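Local coordinates for protein quinoline 2-oxidoreductase large subunit (Pseudomonas putida, PDB 1T3Q) that carries the molybdenum and pterin cytosine dinucleotide cofactor of a molybdenum hydroxylase that oxidises quinoline at carbon 2, at residues T223-F228 against N328-Q333; T481-S486 against Y540-Y545; I557-S562 against T627-P632. All blocks are in the same frame, centred on the assembly; numbering follows the deposited sequence.

Interaction 1 of 3, residues T223-F228 against N328-Q333; sequences TQMPSF and NLPWTQ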
loop_
_atom_site.group_PDB
_atom_site.type_symbol
_atom_site.label_atom_id
_atom_site.label_comp_id
_atom_site.label_asym_id
_atom_site.label_seq_id
_atom_site.Cartn_x
_atom_site.Cartn_y
_atom_site.Cartn_z
ATOM N N THR B 223 -10.662 10.720 -7.828
ATOM C CA THR B 223 -11.364 10.821 -9.099
ATOM C C THR B 223 -12.566 9.895 -9.201
ATOM O O THR B 223 -12.657 8.883 -8.497
ATOM C CB THR B 223 -10.403 10.503 -10.269
ATOM O OG1 THR B 223 -11.097 10.638 -11.514
ATOM C CG2 THR B 223 -9.880 9.068 -10.153
ATOM N N GLN B 224 -13.490 10.255 -10.084
ATOM C CA GLN B 224 -14.682 9.449 -10.330
ATOM C C GLN B 224 -14.444 8.593 -11.582
ATOM O O GLN B 224 -15.269 7.742 -11.926
ATOM C CB GLN B 224 -15.902 10.350 -10.573
ATOM C CG GLN B 224 -16.106 11.419 -9.515
ATOM C CD GLN B 224 -17.285 12.325 -9.807
ATOM O OE1 GLN B 224 -17.269 13.501 -9.450
ATOM N NE2 GLN B 224 -18.318 11.781 -10.448
ATOM N N MET B 225 -13.310 8.810 -12.249
ATOM C CA MET B 225 -12.991 8.081 -13.489
ATOM C C MET B 225 -11.534 7.591 -13.545
ATOM O O MET B 225 -10.749 8.054 -14.370
ATOM C CB MET B 225 -13.260 9.003 -14.689
ATOM C CG MET B 225 -14.663 9.619 -14.717
ATOM S SD MET B 225 -14.880 10.912 -15.985
ATOM C CE MET B 225 -14.828 9.910 -17.506
ATOM N N PRO B 226 -11.165 6.617 -12.696
ATOM C CA PRO B 226 -9.789 6.103 -12.676
ATOM C C PRO B 226 -9.195 5.550 -13.979
ATOM O O PRO B 226 -8.043 5.851 -14.306
ATOM C CB PRO B 226 -9.827 5.062 -11.556
ATOM C CG PRO B 226 -11.236 4.584 -11.590
ATOM C CD PRO B 226 -12.025 5.846 -11.779
ATOM N N SER B 227 -9.959 4.744 -14.714
ATOM C CA SER B 227 -9.455 4.179 -15.968
ATOM C C SER B 227 -9.162 5.289 -16.975
ATOM O O SER B 227 -8.191 5.213 -17.735
ATOM C CB SER B 227 -10.469 3.199 -16.572
ATOM O OG SER B 227 -10.661 2.076 -15.730
ATOM N N PHE B 228 -10.016 6.309 -16.972
ATOM C CA PHE B 228 -9.883 7.462 -17.857
ATOM C C PHE B 228 -8.592 8.218 -17.539
ATOM O O PHE B 228 -7.825 8.568 -18.436
ATOM C CB PHE B 228 -11.098 8.373 -17.668
ATOM C CG PHE B 228 -10.920 9.763 -18.204
ATOM C CD1 PHE B 228 -10.925 10.011 -19.574
ATOM C CD2 PHE B 228 -10.777 10.836 -17.331
ATOM C CE1 PHE B 228 -10.792 11.313 -20.065
ATOM C CE2 PHE B 228 -10.643 12.141 -17.812
ATOM C CZ PHE B 228 -10.652 12.378 -19.183
ATOM N N ASN B 328 -13.001 21.541 -20.932
ATOM C CA ASN B 328 -12.582 20.607 -19.898
ATOM C C ASN B 328 -12.539 19.244 -20.583
ATOM O O ASN B 328 -13.198 19.038 -21.602
ATOM C CB ASN B 328 -13.622 20.543 -18.775
ATOM C CG ASN B 328 -14.947 19.968 -19.252
ATOM O OD1 ASN B 328 -15.901 20.698 -19.517
ATOM N ND2 ASN B 328 -14.998 18.649 -19.387
ATOM N N LEU B 329 -11.767 18.317 -20.030
ATOM C CA LEU B 329 -11.699 16.964 -20.573
ATOM C C LEU B 329 -12.368 16.117 -19.488
ATOM O O LEU B 329 -12.019 16.240 -18.317
ATOM C CB LEU B 329 -10.242 16.528 -20.746
ATOM C CG LEU B 329 -9.771 15.668 -21.932
ATOM C CD1 LEU B 329 -8.974 14.491 -21.399
ATOM C CD2 LEU B 329 -10.930 15.200 -22.797
ATOM N N PRO B 330 -13.278 15.201 -19.866
ATOM C CA PRO B 330 -13.726 14.870 -21.225
ATOM C C PRO B 330 -15.049 15.451 -21.737
ATOM O O PRO B 330 -15.416 15.203 -22.885
ATOM C CB PRO B 330 -13.799 13.357 -21.172
ATOM C CG PRO B 330 -14.469 13.161 -19.806
ATOM C CD PRO B 330 -13.756 14.184 -18.905
ATOM N N TRP B 331 -15.758 16.223 -20.919
ATOM C CA TRP B 331 -17.062 16.746 -21.327
ATOM C C TRP B 331 -17.073 17.943 -22.270
ATOM O O TRP B 331 -17.996 18.083 -23.075
ATOM C CB TRP B 331 -17.892 17.079 -20.082
ATOM C CG TRP B 331 -17.722 16.054 -19.001
ATOM C CD1 TRP B 331 -17.191 16.256 -17.759
ATOM C CD2 TRP B 331 -17.992 14.651 -19.098
ATOM N NE1 TRP B 331 -17.106 15.066 -17.080
ATOM C CE2 TRP B 331 -17.590 14.064 -17.876
ATOM C CE3 TRP B 331 -18.529 13.831 -20.100
ATOM C CZ2 TRP B 331 -17.706 12.691 -17.629
ATOM C CZ3 TRP B 331 -18.646 12.464 -19.856
ATOM C CH2 TRP B 331 -18.234 11.909 -18.627
ATOM N N THR B 332 -16.054 18.794 -22.160
ATOM C CA THR B 332 -15.917 20.010 -22.966
ATOM C C THR B 332 -17.031 20.998 -22.657
ATOM O O THR B 332 -17.861 20.763 -21.776
ATOM C CB THR B 332 -15.904 19.717 -24.503
ATOM O OG1 THR B 332 -17.234 19.454 -24.973
ATOM C CG2 THR B 332 -15.023 18.508 -24.802
ATOM N N GLN B 333 -17.046 22.112 -23.378
ATOM C CA GLN B 333 -18.060 23.126 -23.162
ATOM C C GLN B 333 -19.451 22.659 -23.596
ATOM O O GLN B 333 -20.446 23.332 -23.331
ATOM C CB GLN B 333 -17.664 24.418 -23.888
ATOM C CG GLN B 333 -16.360 25.000 -23.341
ATOM C CD GLN B 333 -15.992 26.346 -23.932
ATOM O OE1 GLN B 333 -14.958 26.923 -23.583
ATOM N NE2 GLN B 333 -16.825 26.855 -24.825
#

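Interaction 2 of 3, residues T481-S486 against Y540-Y545; sequences TTTHDS and YGFGAY. With MCN (pterin cytosine dinucleotide), chain N; SMO (dioxosulfidomolybdenum(VI) ion), chain O.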
loop_
_atom_site.group_PDB
_atom_site.type_symbol
_atom_site.label_atom_id
_atom_site.label_comp_id
_atom_site.label_asym_id
_atom_site.label_seq_id
_atom_site.Cartn_x
_atom_site.Cartn_y
_atom_site.Cartn_z
ATOM N N THR B 481 -19.565 9.061 -28.563
ATOM C CA THR B 481 -18.489 8.472 -27.784
ATOM C C THR B 481 -18.858 7.027 -27.469
ATOM O O THR B 481 -19.972 6.756 -27.031
ATOM C CB THR B 481 -18.312 9.201 -26.431
ATOM O OG1 THR B 481 -18.208 10.612 -26.647
ATOM C CG2 THR B 481 -17.066 8.702 -25.717
ATOM N N THR B 482 -17.935 6.104 -27.707
ATOM C CA THR B 482 -18.166 4.700 -27.391
ATOM C C THR B 482 -17.655 4.490 -25.967
ATOM O O THR B 482 -16.541 4.888 -25.639
ATOM C CB THR B 482 -17.385 3.763 -28.336
ATOM O OG1 THR B 482 -18.009 3.756 -29.626
ATOM C CG2 THR B 482 -17.361 2.340 -27.788
ATOM N N THR B 483 -18.466 3.879 -25.115
ATOM C CA THR B 483 -18.034 3.640 -23.745
ATOM C C THR B 483 -17.578 2.200 -23.583
ATOM O O THR B 483 -17.845 1.360 -24.435
ATOM C CB THR B 483 -19.165 3.915 -22.732
ATOM O OG1 THR B 483 -20.325 3.151 -23.090
ATOM C CG2 THR B 483 -19.511 5.399 -22.718
ATOM N N HIS B 484 -16.879 1.928 -22.486
ATOM C CA HIS B 484 -16.394 0.590 -22.185
ATOM C C HIS B 484 -16.398 0.493 -20.664
ATOM O O HIS B 484 -15.791 1.320 -19.986
ATOM C CB HIS B 484 -14.978 0.403 -22.744
ATOM C CG HIS B 484 -14.497 -1.015 -22.726
ATOM N ND1 HIS B 484 -14.055 -1.641 -21.579
ATOM C CD2 HIS B 484 -14.385 -1.928 -23.719
ATOM C CE1 HIS B 484 -13.690 -2.878 -21.867
ATOM N NE2 HIS B 484 -13.880 -3.077 -23.160
ATOM N N ASP B 485 -17.102 -0.503 -20.134
ATOM C CA ASP B 485 -17.200 -0.687 -18.694
ATOM C C ASP B 485 -17.260 -2.157 -18.323
ATOM O O ASP B 485 -18.310 -2.797 -18.420
ATOM C CB ASP B 485 -18.441 0.028 -18.162
ATOM C CG ASP B 485 -18.426 1.509 -18.458
ATOM O OD1 ASP B 485 -18.910 1.913 -19.538
ATOM O OD2 ASP B 485 -17.914 2.274 -17.613
ATOM N N SER B 486 -16.126 -2.693 -17.887
ATOM C CA SER B 486 -16.067 -4.098 -17.531
ATOM C C SER B 486 -16.063 -4.309 -16.025
ATOM O O SER B 486 -15.750 -3.403 -15.254
ATOM C CB SER B 486 -14.820 -4.747 -18.139
ATOM O OG SER B 486 -13.632 -4.291 -17.505
ATOM N N TYR B 540 -11.803 -2.290 -16.612
ATOM C CA TYR B 540 -11.620 -0.996 -17.256
ATOM C C TYR B 540 -12.980 -0.368 -17.487
ATOM O O TYR B 540 -13.880 -1.011 -18.034
ATOM C CB TYR B 540 -10.899 -1.174 -18.598
ATOM C CG TYR B 540 -10.492 0.131 -19.241
ATOM C CD1 TYR B 540 -11.421 0.925 -19.908
ATOM C CD2 TYR B 540 -9.179 0.588 -19.146
ATOM C CE1 TYR B 540 -11.053 2.150 -20.468
ATOM C CE2 TYR B 540 -8.802 1.811 -19.698
ATOM C CZ TYR B 540 -9.740 2.584 -20.353
ATOM O OH TYR B 540 -9.371 3.804 -20.869
ATOM N N GLY B 541 -13.140 0.884 -17.078
ATOM C CA GLY B 541 -14.424 1.535 -17.259
ATOM C C GLY B 541 -14.371 3.046 -17.210
ATOM O O GLY B 541 -13.394 3.628 -16.746
ATOM N N PHE B 542 -15.433 3.680 -17.685
ATOM C CA PHE B 542 -15.506 5.133 -17.710
ATOM C C PHE B 542 -15.770 5.761 -16.340
ATOM O O PHE B 542 -15.655 6.973 -16.180
ATOM C CB PHE B 542 -16.573 5.574 -18.720
ATOM C CG PHE B 542 -16.085 5.600 -20.149
ATOM C CD1 PHE B 542 -15.353 4.535 -20.675
ATOM C CD2 PHE B 542 -16.350 6.697 -20.969
ATOM C CE1 PHE B 542 -14.891 4.563 -21.992
ATOM C CE2 PHE B 542 -15.891 6.733 -22.296
ATOM C CZ PHE B 542 -15.160 5.665 -22.805
ATOM N N GLY B 543 -16.125 4.941 -15.355
ATOM C CA GLY B 543 -16.368 5.468 -14.023
ATOM C C GLY B 543 -17.805 5.850 -13.720
ATOM O O GLY B 543 -18.724 5.520 -14.469
ATOM N N ALA B 544 -17.994 6.546 -12.605
ATOM C CA ALA B 544 -19.318 6.981 -12.180
ATOM C C ALA B 544 -19.587 8.434 -12.565
ATOM O O ALA B 544 -18.876 9.350 -12.145
ATOM C CB ALA B 544 -19.465 6.806 -10.673
ATOM N N TYR B 545 -20.621 8.626 -13.373
ATOM C CA TYR B 545 -21.031 9.945 -13.835
ATOM C C TYR B 545 -22.329 9.743 -14.610
ATOM O O TYR B 545 -22.701 8.612 -14.903
ATOM C CB TYR B 545 -19.948 10.561 -14.736
ATOM C CG TYR B 545 -19.701 9.813 -16.026
ATOM C CD1 TYR B 545 -20.560 9.956 -17.115
ATOM C CD2 TYR B 545 -18.623 8.938 -16.147
ATOM C CE1 TYR B 545 -20.354 9.244 -18.297
ATOM C CE2 TYR B 545 -18.408 8.221 -17.322
ATOM C CZ TYR B 545 -19.278 8.377 -18.392
ATOM O OH TYR B 545 -19.082 7.659 -19.552
HETATM N N1 MCN N . -29.263 3.561 -6.639
HETATM C C2 MCN N . -30.088 2.480 -6.188
HETATM N N3 MCN N . -31.044 2.098 -7.117
HETATM C C4 MCN N . -31.254 2.658 -8.373
HETATM C C5 MCN N . -30.386 3.772 -8.776
HETATM C C6 MCN N . -29.404 4.212 -7.921
HETATM O O2 MCN N . -29.943 2.000 -5.086
HETATM N N4 MCN N . -32.192 2.208 -9.177
HETATM C "C1'" MCN N . -28.137 3.997 -5.629
HETATM C C2D MCN N . -26.728 3.343 -5.998
HETATM O "O2'" MCN N . -25.969 3.063 -4.768
HETATM C "C3'" MCN N . -26.098 4.370 -6.914
HETATM C C4D MCN N . -26.524 5.703 -6.346
HETATM O O4D MCN N . -27.841 5.423 -5.652
HETATM O "O3'" MCN N . -24.635 4.217 -6.901
HETATM C "C5'" MCN N . -26.538 6.891 -7.350
HETATM O "O5'" MCN N . -27.290 6.444 -8.450
HETATM P PA MCN N . -26.783 6.428 -9.945
HETATM O O1A MCN N . -26.600 4.986 -10.305
HETATM O O2A MCN N . -27.773 7.313 -10.683
HETATM O O3A MCN N . -25.400 7.249 -10.193
HETATM P PB MCN N . -23.880 6.881 -9.849
HETATM O O1B MCN N . -23.145 6.813 -11.148
HETATM O O2B MCN N . -23.799 5.688 -8.942
HETATM O O3B MCN N . -23.380 8.140 -8.990
HETATM C C10 MCN N . -22.956 9.322 -9.622
HETATM C "C9'" MCN N . -24.057 10.310 -9.415
HETATM C "C8'" MCN N . -23.531 11.622 -10.044
HETATM S "S8'" MCN N . -23.218 11.552 -11.802
HETATM C "C7'" MCN N . -23.326 12.775 -9.404
HETATM S "S7'" MCN N . -22.700 14.274 -10.146
HETATM C "C6'" MCN N . -23.581 12.807 -7.859
HETATM C C7 MCN N . -24.602 11.774 -7.463
HETATM O "O9'" MCN N . -24.238 10.486 -7.932
HETATM N "N5'" MCN N . -22.201 12.733 -7.222
HETATM C C4A MCN N . -22.375 12.367 -5.828
HETATM N "N8'" MCN N . -24.723 11.705 -5.967
HETATM C C4B MCN N . -23.549 11.928 -5.189
HETATM N "N1'" MCN N . -23.674 11.577 -3.821
HETATM C "C2'" MCN N . -22.534 11.692 -3.099
HETATM N "N2'" MCN N . -22.604 11.383 -1.787
HETATM N "N3'" MCN N . -21.328 12.085 -3.644
HETATM C "C4'" MCN N . -21.121 12.442 -5.029
HETATM O "O4'" MCN N . -20.032 12.775 -5.427
HETATM S S SMO O . -22.019 15.688 -12.965
HETATM MO MO SMO O . -22.126 13.623 -12.432
HETATM O OM2 SMO O . -22.603 13.579 -14.104
HETATM O OM1 SMO O . -20.483 13.237 -12.298
#

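Interaction 3 of 3, residues I557-S562 against T627-P632; sequences IGRAAS and TATYDP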
loop_
_atom_site.group_PDB
_atom_site.type_symbol
_atom_site.label_atom_id
_atom_site.label_comp_id
_atom_site.label_asym_id
_atom_site.label_seq_id
_atom_site.Cartn_x
_atom_site.Cartn_y
_atom_site.Cartn_z
ATOM N N ILE B 557 -21.521 -6.259 -13.847
ATOM C CA ILE B 557 -21.400 -7.291 -12.830
ATOM C C ILE B 557 -22.340 -8.429 -13.224
ATOM O O ILE B 557 -22.019 -9.602 -13.054
ATOM C CB ILE B 557 -21.759 -6.734 -11.435
ATOM C CG1 ILE B 557 -20.675 -5.740 -10.995
ATOM C CG2 ILE B 557 -21.880 -7.873 -10.424
ATOM C CD1 ILE B 557 -21.009 -4.992 -9.721
ATOM N N GLY B 558 -23.493 -8.069 -13.778
ATOM C CA GLY B 558 -24.458 -9.064 -14.212
ATOM C C GLY B 558 -23.841 -10.016 -15.217
ATOM O O GLY B 558 -23.864 -11.230 -15.028
ATOM N N ARG B 559 -23.272 -9.461 -16.284
ATOM C CA ARG B 559 -22.632 -10.267 -17.319
ATOM C C ARG B 559 -21.502 -11.145 -16.785
ATOM O O ARG B 559 -21.443 -12.337 -17.078
ATOM C CB ARG B 559 -22.055 -9.370 -18.423
ATOM C CG ARG B 559 -23.061 -8.757 -19.386
ATOM C CD ARG B 559 -22.359 -8.447 -20.716
ATOM N NE ARG B 559 -21.863 -9.679 -21.329
ATOM C CZ ARG B 559 -20.814 -9.766 -22.146
ATOM N NH1 ARG B 559 -20.466 -10.947 -22.638
ATOM N NH2 ARG B 559 -20.101 -8.692 -22.461
ATOM N N ALA B 560 -20.586 -10.548 -16.021
ATOM C CA ALA B 560 -19.460 -11.292 -15.483
ATOM C C ALA B 560 -19.929 -12.399 -14.541
ATOM O O ALA B 560 -19.447 -13.531 -14.613
ATOM C CB ALA B 560 -18.503 -10.352 -14.763
ATOM N N ALA B 561 -20.870 -12.069 -13.665
ATOM C CA ALA B 561 -21.393 -13.049 -12.715
ATOM C C ALA B 561 -22.122 -14.173 -13.447
ATOM O O ALA B 561 -22.073 -15.329 -13.029
ATOM C CB ALA B 561 -22.335 -12.371 -11.731
ATOM N N SER B 562 -22.784 -13.831 -14.547
ATOM C CA SER B 562 -23.519 -14.822 -15.329
ATOM C C SER B 562 -22.585 -15.876 -15.909
ATOM O O SER B 562 -22.904 -17.064 -15.912
ATOM C CB SER B 562 -24.292 -14.140 -16.462
ATOM O OG SER B 562 -24.951 -15.101 -17.270
ATOM N N THR B 627 -14.672 -11.784 -16.727
ATOM C CA THR B 627 -14.785 -10.350 -16.933
ATOM C C THR B 627 -15.669 -10.075 -18.146
ATOM O O THR B 627 -15.643 -10.820 -19.125
ATOM C CB THR B 627 -13.384 -9.734 -17.166
ATOM O OG1 THR B 627 -12.557 -10.010 -16.028
ATOM C CG2 THR B 627 -13.473 -8.226 -17.374
ATOM N N ALA B 628 -16.452 -9.006 -18.078
ATOM C CA ALA B 628 -17.329 -8.651 -19.180
ATOM C C ALA B 628 -17.679 -7.176 -19.158
ATOM O O ALA B 628 -17.900 -6.594 -18.098
ATOM C CB ALA B 628 -18.612 -9.483 -19.117
ATOM N N THR B 629 -17.722 -6.566 -20.334
ATOM C CA THR B 629 -18.099 -5.173 -20.413
ATOM C C THR B 629 -19.593 -5.122 -20.705
ATOM O O THR B 629 -20.161 -6.074 -21.254
ATOM C CB THR B 629 -17.348 -4.433 -21.532
ATOM O OG1 THR B 629 -17.724 -3.051 -21.512
ATOM C CG2 THR B 629 -17.696 -5.029 -22.896
ATOM N N TYR B 630 -20.228 -4.015 -20.334
ATOM C CA TYR B 630 -21.654 -3.840 -20.571
ATOM C C TYR B 630 -21.945 -2.423 -21.030
ATOM O O TYR B 630 -21.308 -1.463 -20.588
ATOM C CB TYR B 630 -22.454 -4.169 -19.302
ATOM C CG TYR B 630 -23.879 -3.652 -19.299
ATOM C CD1 TYR B 630 -24.181 -2.401 -18.767
ATOM C CD2 TYR B 630 -24.931 -4.427 -19.799
ATOM C CE1 TYR B 630 -25.487 -1.930 -18.722
ATOM C CE2 TYR B 630 -26.247 -3.964 -19.759
ATOM C CZ TYR B 630 -26.515 -2.714 -19.214
ATOM O OH TYR B 630 -27.807 -2.258 -19.131
ATOM N N ASP B 631 -22.918 -2.306 -21.924
ATOM C CA ASP B 631 -23.318 -1.025 -22.484
ATOM C C ASP B 631 -24.786 -1.207 -22.877
ATOM O O ASP B 631 -25.107 -2.070 -23.683
ATOM C CB ASP B 631 -22.437 -0.739 -23.712
ATOM C CG ASP B 631 -22.587 0.677 -24.241
ATOM O OD1 ASP B 631 -23.065 1.559 -23.497
ATOM O OD2 ASP B 631 -22.203 0.908 -25.409
ATOM N N PRO B 632 -25.699 -0.425 -22.282
ATOM C CA PRO B 632 -27.110 -0.589 -22.650
ATOM C C PRO B 632 -27.365 -0.462 -24.148
ATOM O O PRO B 632 -26.691 0.296 -24.842
ATOM C CB PRO B 632 -27.820 0.488 -21.824
ATOM C CG PRO B 632 -26.725 1.449 -21.448
ATOM C CD PRO B 632 -25.548 0.571 -21.212
#

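Interaction 1 of 3, residues T223-F228 against N328-Q333
F228 pushes the end of its ring into the corner formed by L329 and P330, and this is where the contact is tight. The ring atom F228 CZ lies 3.5 Å from L329 CD1 and 3.6 Å from P330 CD, while CE1 of the same ring rests against P330 CB. CG of F228 stands anti to the backbone N (chi1 163°), which sets CG off the first turn of helix 226-237 on the side of the proline. L329 also leans on M232 and F236 of that helix, and its peptide bond to P330 is cis.

The M225 side is looser. Its chain bends at chi3 (70°) to bring CE within 4.0 Å of P330 CG, and M225 SD comes to 3.7 Å from W331 CZ2. The methionine and the indole reach toward each other tip to tip in a Met-aromatic contact, the sulfur lying obliquely at 4.9 Å from the centre of the six-membered ring. P330 CG covers one face of that indole, over its centre, and NE1 of W331 is hydrogen-bonded to A259 O. W331, P330, L329 and F228 all keep some surface accessible, whereas M225 is buried at the N-cap position, its N bonded to T223 OG1 (3.0 Å) in an ST turn.

An alanine at F228 would probably open a gap against L329 CD1 and the P330 ring, which would lose the ring they pack against.

The nearest atoms of the W331 side chain and the molybdenum group are about 6 Å apart, and Q224 donates to an oxo atom of that group, so the contact lies beside the active site. No hydrogen bond crosses between the two segments, so the contact is held by apolar packing and the Met-aromatic approach.

Interaction 2 of 3, residues T481-S486 against Y540-Y545
The F542 ring takes T483 CA over one face, 3.6 Å above the plane and offset toward the rim, in a CH-pi contact 21° from the ring normal. At its edge, near the plane, sits T481 CG2. The H484 ring meets Y540 O edge-on, in its plane, and stands obliquely to the Y540 ring, the planes turned 77° apart. Both segments are loops of the molybdopterin cofactor-binding domain of the xanthine dehydrogenase family. The first leads into strand 486-491; the second comes just ahead of helix 549-576.

Backbone and side chain both fasten the crossing. S486 N donates to Y540 O at 2.8 Å, an almost straight bond, and Y540 N returns one to S486 OG at 2.9 Å. That hydroxyl lies between the backbone N and the carbonyl carbon (chi1 70°), where it can face the incoming N-H. Further along, F542 N donates to D485 OD2 at 2.9 Å, meeting the carboxylate from above its plane. The same oxygen carries a salt bridge to R548, which would probably help to hold the negative charge. Between these bonds G541 CA comes to 3.1 Å from H484 O in a CA-H...O contact.

H484 ND1 is buried here without a hydrogen-bonding partner in the model. The second subunit covers this side, its Y610 meeting the H484 and Y540 rings and its F611 packing on F542.

At the other end, T483 CG2 touches Y545 OH at 3.9 Å, linking the first loop to a residue of the molybdenum pocket. Y545 CA lies 3.4 Å from S8' of the pterin, one of the two dithiolene sulfurs on the molybdenum, and Y545 CB lies 3.7 Å from the oxo atom OM1.

Interaction 3 of 3, residues I557-S562 against T627-P632
R559 carries CG anti to its carbonyl carbon, and a bend at chi3 (62°) turns NE back, folding the long chain around A628 and toward T629. The fold brings both ends of the arginine against a single methyl. A628 CB is 3.5 Å from R559 CB, and it also sits 3.6 Å above the guanidinium plane, over the centre of the group. From there R559 NH2 reaches T629 O at 2.9 Å with an N-H...O angle of 160°; the donor lies in the carbonyl plane and the oxygen nearly in the plane of the guanidinium, at its edge. R559 CD passes the same oxygen at 3.3 Å.

The other guanidinium nitrogens go to carboxylates: NE forms a salt bridge with E5 near the N terminus, and NH1 one with D621 of the second subunit. With two acids and a carbonyl around it, the buried positive charge is probably well compensated, and the three partners fix the rotation of the group.

One residue on, the fit is small and close. A560 CB lies 4.3 Å from T627 CA and about as far from A628 CB, so the helix rests almost directly on the strand backbone. The axes of the helical segment 557-562 and of strand segment 627-629 approach to 6.6 Å and run roughly antiparallel, at 146°.

This is helix-on-sheet packing within the cofactor-binding domain, with the second subunit close by at R559 and T627. Strand 625-629 is outermost in its four-stranded sheet within the chain, paired with strand 486-491; helix 549-576 lies over both, A560 also touching V489, while I557 packs onto L514 and A518 of helix 510-522.

From the N terminus, interaction 1 closes a loop of 99 residues between the start of helix 226-237 and the loop before helix 337-342. Interaction 2 closes 53 residues, tying the loop before strand 486-491 to the one before helix 549-576; interaction 3 closes 64, tying that helix to strand 625-629. The three run in series, neither nested nor crossed. In space they form a row. Interaction 1 meets interaction 2 where Q224 NE2 and A544 O pair at 3.0 Å, joining two parts of the cofactor-binding region beside the molybdenum. Interaction 2 meets interaction 3 through D485, which pairs with T629 and Y630, and both touch the second subunit. Interactions 1 and 3 do not touch.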